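Local coordinates for protein GDP-mannose-dependent alpha-(1-6)-phosphatidylinositol monomannoside mannosyltransferase (Corynebacterium glutamicum, PDB 3OKP) that belongs to the GT-B class of glycosyltransferases, built from two Rossmann-like domains, and holds guanosine-5'-diphosphate-alpha-D-mannose in this structure, at residues Asp88-Gly93 with Ala108-Val113; Lys112-Thr117 with Val141-Tyr146. One frame throughout, in Å; residues are numbered along the deposited sequence.

Contact 1: Asp88-Gly93 with Ala108-Val113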
loop_
_atom_site.group_PDB
_atom_site.type_symbol
_atom_site.label_atom_id
_atom_site.label_comp_id
_atom_site.label_asym_id
_atom_site.label_seq_id
_atom_site.Cartn_x
_atom_site.Cartn_y
_atom_site.Cartn_z
ATOM N N ASP A 88 11.880 -8.906 -23.578
ATOM C CA ASP A 88 11.526 -7.624 -24.182
ATOM C C ASP A 88 11.564 -6.493 -23.158
ATOM O O ASP A 88 12.123 -5.429 -23.425
ATOM C CB ASP A 88 10.127 -7.706 -24.808
ATOM C CG ASP A 88 10.027 -8.782 -25.874
ATOM O OD1 ASP A 88 10.665 -8.628 -26.937
ATOM O OD2 ASP A 88 9.308 -9.778 -25.647
ATOM N N ASN A 89 10.955 -6.729 -21.995
ATOM C CA ASN A 89 10.892 -5.737 -20.919
ATOM C C ASN A 89 11.734 -6.149 -19.726
ATOM O O ASN A 89 11.706 -7.305 -19.313
ATOM C CB ASN A 89 9.452 -5.537 -20.422
ATOM C CG ASN A 89 8.462 -5.294 -21.540
ATOM O OD1 ASN A 89 8.641 -4.404 -22.372
ATOM N ND2 ASN A 89 7.390 -6.076 -21.547
ATOM N N VAL A 90 12.466 -5.192 -19.165
ATOM C CA VAL A 90 13.148 -5.395 -17.892
ATOM C C VAL A 90 12.515 -4.471 -16.856
ATOM O O VAL A 90 12.532 -3.243 -17.005
ATOM C CB VAL A 90 14.676 -5.160 -18.003
ATOM C CG1 VAL A 90 15.348 -5.242 -16.630
ATOM C CG2 VAL A 90 15.296 -6.173 -18.946
ATOM N N TRP A 91 11.939 -5.077 -15.824
ATOM C CA TRP A 91 11.226 -4.344 -14.790
ATOM C C TRP A 91 11.953 -4.461 -13.454
ATOM O O TRP A 91 11.989 -5.532 -12.846
ATOM C CB TRP A 91 9.779 -4.855 -14.687
ATOM C CG TRP A 91 8.915 -4.185 -13.646
ATOM C CD1 TRP A 91 9.101 -2.953 -13.078
ATOM C CD2 TRP A 91 7.700 -4.703 -13.084
ATOM N NE1 TRP A 91 8.092 -2.685 -12.184
ATOM C CE2 TRP A 91 7.216 -3.738 -12.170
ATOM C CE3 TRP A 91 6.977 -5.892 -13.258
ATOM C CZ2 TRP A 91 6.043 -3.925 -11.430
ATOM C CZ3 TRP A 91 5.807 -6.078 -12.521
ATOM C CH2 TRP A 91 5.354 -5.097 -11.618
ATOM N N PHE A 92 12.550 -3.354 -13.019
ATOM C CA PHE A 92 13.144 -3.275 -11.690
ATOM C C PHE A 92 12.032 -2.972 -10.691
ATOM O O PHE A 92 11.475 -1.868 -10.680
ATOM C CB PHE A 92 14.250 -2.215 -11.638
ATOM C CG PHE A 92 15.409 -2.502 -12.558
ATOM C CD1 PHE A 92 16.426 -3.370 -12.170
ATOM C CD2 PHE A 92 15.479 -1.908 -13.815
ATOM C CE1 PHE A 92 17.495 -3.646 -13.022
ATOM C CE2 PHE A 92 16.544 -2.176 -14.671
ATOM C CZ PHE A 92 17.554 -3.048 -14.273
ATOM N N GLY A 93 11.708 -3.972 -9.871
ATOM C CA GLY A 93 10.607 -3.889 -8.908
ATOM C C GLY A 93 10.735 -2.731 -7.938
ATOM O O GLY A 93 9.731 -2.190 -7.468
ATOM N N ALA A 108 22.024 -5.504 -23.379
ATOM C CA ALA A 108 21.711 -6.925 -23.545
ATOM C C ALA A 108 20.594 -7.176 -24.563
ATOM O O ALA A 108 20.364 -8.316 -24.967
ATOM C CB ALA A 108 21.361 -7.552 -22.202
ATOM N N GLY A 109 19.905 -6.113 -24.966
ATOM C CA GLY A 109 18.929 -6.198 -26.045
ATOM C C GLY A 109 17.481 -5.950 -25.665
ATOM O O GLY A 109 16.597 -6.075 -26.510
ATOM N N ALA A 110 17.233 -5.597 -24.404
ATOM C CA ALA A 110 15.882 -5.240 -23.958
ATOM C C ALA A 110 15.416 -3.944 -24.624
ATOM O O ALA A 110 16.183 -2.985 -24.739
ATOM C CB ALA A 110 15.826 -5.116 -22.442
ATOM N N SER A 111 14.158 -3.929 -25.064
ATOM C CA SER A 111 13.602 -2.798 -25.808
ATOM C C SER A 111 12.839 -1.810 -24.923
ATOM O O SER A 111 12.483 -0.712 -25.367
ATOM C CB SER A 111 12.709 -3.296 -26.947
ATOM O OG SER A 111 11.710 -4.179 -26.463
ATOM N N LYS A 112 12.594 -2.204 -23.674
ATOM C CA LYS A 112 11.939 -1.342 -22.698
ATOM C C LYS A 112 12.433 -1.635 -21.284
ATOM O O LYS A 112 12.483 -2.794 -20.862
ATOM C CB LYS A 112 10.416 -1.510 -22.757
ATOM C CG LYS A 112 9.648 -0.474 -21.941
ATOM C CD LYS A 112 8.149 -0.757 -21.910
ATOM C CE LYS A 112 7.524 -0.640 -23.296
ATOM N NZ LYS A 112 6.043 -0.691 -23.228
ATOM N N VAL A 113 12.796 -0.577 -20.564
ATOM C CA VAL A 113 13.173 -0.687 -19.159
ATOM C C VAL A 113 12.161 0.055 -18.291
ATOM O O VAL A 113 11.871 1.232 -18.519
ATOM C CB VAL A 113 14.607 -0.157 -18.888
ATOM C CG1 VAL A 113 14.927 -0.204 -17.392
ATOM C CG2 VAL A 113 15.637 -0.960 -19.672
#

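Contact 2: Lys112-Thr117 with Val141-Tyr146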
loop_
_atom_site.group_PDB
_atom_site.type_symbol
_atom_site.label_atom_id
_atom_site.label_comp_id
_atom_site.label_asym_id
_atom_site.label_seq_id
_atom_site.Cartn_x
_atom_site.Cartn_y
_atom_site.Cartn_z
ATOM N N LYS A 112 12.594 -2.204 -23.674
ATOM C CA LYS A 112 11.939 -1.342 -22.698
ATOM C C LYS A 112 12.433 -1.635 -21.284
ATOM O O LYS A 112 12.483 -2.794 -20.862
ATOM C CB LYS A 112 10.416 -1.510 -22.757
ATOM C CG LYS A 112 9.648 -0.474 -21.941
ATOM C CD LYS A 112 8.149 -0.757 -21.910
ATOM C CE LYS A 112 7.524 -0.640 -23.296
ATOM N NZ LYS A 112 6.043 -0.691 -23.228
ATOM N N VAL A 113 12.796 -0.577 -20.564
ATOM C CA VAL A 113 13.173 -0.687 -19.159
ATOM C C VAL A 113 12.161 0.055 -18.291
ATOM O O VAL A 113 11.871 1.232 -18.519
ATOM C CB VAL A 113 14.607 -0.157 -18.888
ATOM C CG1 VAL A 113 14.927 -0.204 -17.392
ATOM C CG2 VAL A 113 15.637 -0.960 -19.672
ATOM N N ILE A 114 11.618 -0.657 -17.309
ATOM C CA ILE A 114 10.666 -0.100 -16.358
ATOM C C ILE A 114 11.272 -0.180 -14.960
ATOM O O ILE A 114 11.928 -1.164 -14.624
ATOM C CB ILE A 114 9.304 -0.862 -16.377
ATOM C CG1 ILE A 114 8.754 -1.006 -17.802
ATOM C CG2 ILE A 114 8.268 -0.175 -15.493
ATOM C CD1 ILE A 114 9.058 -2.338 -18.453
ATOM N N ALA A 115 11.064 0.865 -14.161
ATOM C CA ALA A 115 11.428 0.842 -12.745
ATOM C C ALA A 115 10.291 1.404 -11.892
ATOM O O ALA A 115 9.712 2.444 -12.222
ATOM C CB ALA A 115 12.724 1.613 -12.504
ATOM N N SER A 116 9.972 0.705 -10.804
ATOM C CA SER A 116 8.901 1.122 -9.898
ATOM C C SER A 116 9.445 1.811 -8.652
ATOM O O SER A 116 10.328 1.285 -7.976
ATOM C CB SER A 116 8.020 -0.068 -9.496
ATOM O OG SER A 116 7.248 -0.539 -10.591
ATOM N N THR A 117 8.920 2.998 -8.364
ATOM C CA THR A 117 9.237 3.694 -7.123
ATOM C C THR A 117 8.169 3.377 -6.088
ATOM O O THR A 117 7.058 2.958 -6.435
ATOM C CB THR A 117 9.327 5.222 -7.309
ATOM O OG1 THR A 117 8.059 5.735 -7.741
ATOM C CG2 THR A 117 10.411 5.584 -8.321
ATOM N N VAL A 141 16.024 4.692 -17.812
ATOM C CA VAL A 141 14.724 4.038 -17.657
ATOM C C VAL A 141 13.684 4.675 -18.584
ATOM O O VAL A 141 13.588 5.900 -18.678
ATOM C CB VAL A 141 14.252 4.079 -16.177
ATOM C CG1 VAL A 141 12.777 3.763 -16.056
ATOM C CG2 VAL A 141 15.066 3.108 -15.329
ATOM N N ASP A 142 12.913 3.833 -19.268
ATOM C CA ASP A 142 11.898 4.302 -20.208
ATOM C C ASP A 142 10.588 4.649 -19.509
ATOM O O ASP A 142 9.921 5.622 -19.871
ATOM C CB ASP A 142 11.662 3.254 -21.300
ATOM C CG ASP A 142 12.938 2.883 -22.032
ATOM O OD1 ASP A 142 13.577 3.786 -22.611
ATOM O OD2 ASP A 142 13.306 1.690 -22.023
ATOM N N VAL A 143 10.223 3.845 -18.513
ATOM C CA VAL A 143 8.991 4.049 -17.757
ATOM C C VAL A 143 9.281 4.014 -16.260
ATOM O O VAL A 143 9.759 3.009 -15.736
ATOM C CB VAL A 143 7.911 2.984 -18.097
ATOM C CG1 VAL A 143 6.630 3.245 -17.304
ATOM C CG2 VAL A 143 7.609 2.960 -19.595
ATOM N N LEU A 144 9.000 5.121 -15.580
ATOM C CA LEU A 144 9.104 5.158 -14.129
ATOM C C LEU A 144 7.712 5.186 -13.515
ATOM O O LEU A 144 6.928 6.104 -13.776
ATOM C CB LEU A 144 9.927 6.361 -13.659
ATOM C CG LEU A 144 10.328 6.303 -12.181
ATOM C CD1 LEU A 144 11.642 5.541 -11.998
ATOM C CD2 LEU A 144 10.429 7.695 -11.596
ATOM N N THR A 145 7.401 4.176 -12.708
ATOM C CA THR A 145 6.096 4.125 -12.049
ATOM C C THR A 145 6.142 4.726 -10.641
ATOM O O THR A 145 7.181 4.702 -9.980
ATOM C CB THR A 145 5.466 2.704 -12.040
ATOM O OG1 THR A 145 5.997 1.928 -10.960
ATOM C CG2 THR A 145 5.691 1.983 -13.375
ATOM N N TYR A 146 5.008 5.277 -10.212
ATOM C CA TYR A 146 4.887 5.936 -8.916
ATOM C C TYR A 146 3.555 5.559 -8.267
ATOM O O TYR A 146 2.594 5.229 -8.964
ATOM C CB TYR A 146 5.008 7.460 -9.076
ATOM C CG TYR A 146 3.945 8.086 -9.963
ATOM C CD1 TYR A 146 2.737 8.531 -9.427
ATOM C CD2 TYR A 146 4.150 8.239 -11.336
ATOM C CE1 TYR A 146 1.755 9.108 -10.232
ATOM C CE2 TYR A 146 3.172 8.817 -12.152
ATOM C CZ TYR A 146 1.979 9.247 -11.590
ATOM O OH TYR A 146 1.006 9.819 -12.381
HETATM O O HOH W 1 5.310 2.427 -8.500
#

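Contact 1: Asp88-Gly93 with Ala108-Val113
Asp88 O receives two backbone donors where the chain enters strand 112-116: Ser111 N, the last of the loop, at 3.0 Å and Lys112 N, the first of the strand, at 3.3 Å. Both lie in the plane of the Asp88 carbonyl, and both bonds are bent, with angles near 140° at the hydrogen. Two residues after Asp88 the geometry straightens: Val90 N gives its hydrogen to Lys112 O over 2.9 Å, at 167°. Lys112 O also receives a CA-H contact from Asn89, the usual pattern between parallel strands.

Lys112 runs beside Asn89 on the same face of the sheet, and its aliphatic chain can be followed past one oxygen. Lys112 CB comes to 3.4 Å from Asn89 OD1, and CG swings clearly further off. Lys112 CD returns to 3.7 Å from Asn89 OD1, and CE passes it at 4.0 Å. A bend at chi3 (-65°) sets CE off the extended line of the chain, and NZ then bonds to the carbonyl oxygens of Ile375 and Ser378. Asn89 OD1 is itself bonded by Arg5, which also reaches Ser111 OG.

On the face of Val90 and Val113 the contacts are apolar. Val90 CG2 meets Ala110 CB at 3.7 Å. Val113 CG1, anti to its backbone N, reaches the edge of the Phe92 ring in the ring plane, 3.7 Å from CE2. Helix 102-107 covers this face, touching Val90, Phe92 and Val113, and ends in a Schellman motif at Gly109. Strand, helix and parallel neighbouring strand form a beta-alpha-beta unit of the N-terminal Rossmann-like domain of a GT-B glycosyltransferase.

Contact 2: Lys112-Thr117 with Val141-Tyr146
Thr145 O is gripped twice by Thr117: by the backbone N at 2.9 Å and by OG1 at 2.6 Å. The hydroxyl lies in the carbonyl plane on a lone pair, whereas the N-H donor is tilted 35° from it. Thr117 OG1 sits between its own N and carbonyl carbon (chi1 62°), which lets one residue supply both bonds. This is the C-terminal end of a parallel strand pair in the Rossmann-like sheet.

At the other end Val113 O likewise accepts two donors, Asp142 N and Val143 N, while Asp142 OD2 takes Val113 N at 2.7 Å through its anti lone pair. The carboxylate thus stands in for a strand carbonyl where the neighbouring strand has not yet begun; its OD1 forms a salt bridge with Lys106.

Between these ends, Ala115 bonds through N to Val143 O and through O to Thr145 N. Val141 CG2 fits against Val113 CG1 and Ala115 CB, with Leu144 CD1 4.1 Å from that same CB. The side chains of Leu144 and Thr117 cross at about a right angle, with CD1 of Leu144 against CG2 of Thr117, where Phe159 of helix 149-159 touches both. On the opposite face Ile114 lies alongside Val143, and Ser116 OG, which also bonds Trp91 NE1, meets Thr145 OG1 at 2.8 Å. Water 1 bridges Thr145 OG1 to Thr117 O, donating to the carbonyl over 2.8 Å.

How the contacts relate
Contacts 1 and 2 use the two edges of strand 112-116, with centres about 9 Å apart, and share Lys112 and Val113. Contact 1 joins that strand to 89-92, contact 2 to 143-146, so the three lie side by side in the seven-stranded parallel sheet, in the same order as along the chain. Helix 102-107 links the first two strands; helices 121-124 and 128-140 lie between the second and third. Ile114 belongs to contact 2, yet its N and O probably hydrogen-bond to Val90 O and Phe92 N, continuing the pairing of contact 1. Both contacts are buried in the N-terminal domain, while the pocket that holds guanosine-5'-diphosphate-alpha-D-mannose is lined by residues between 205 and 298.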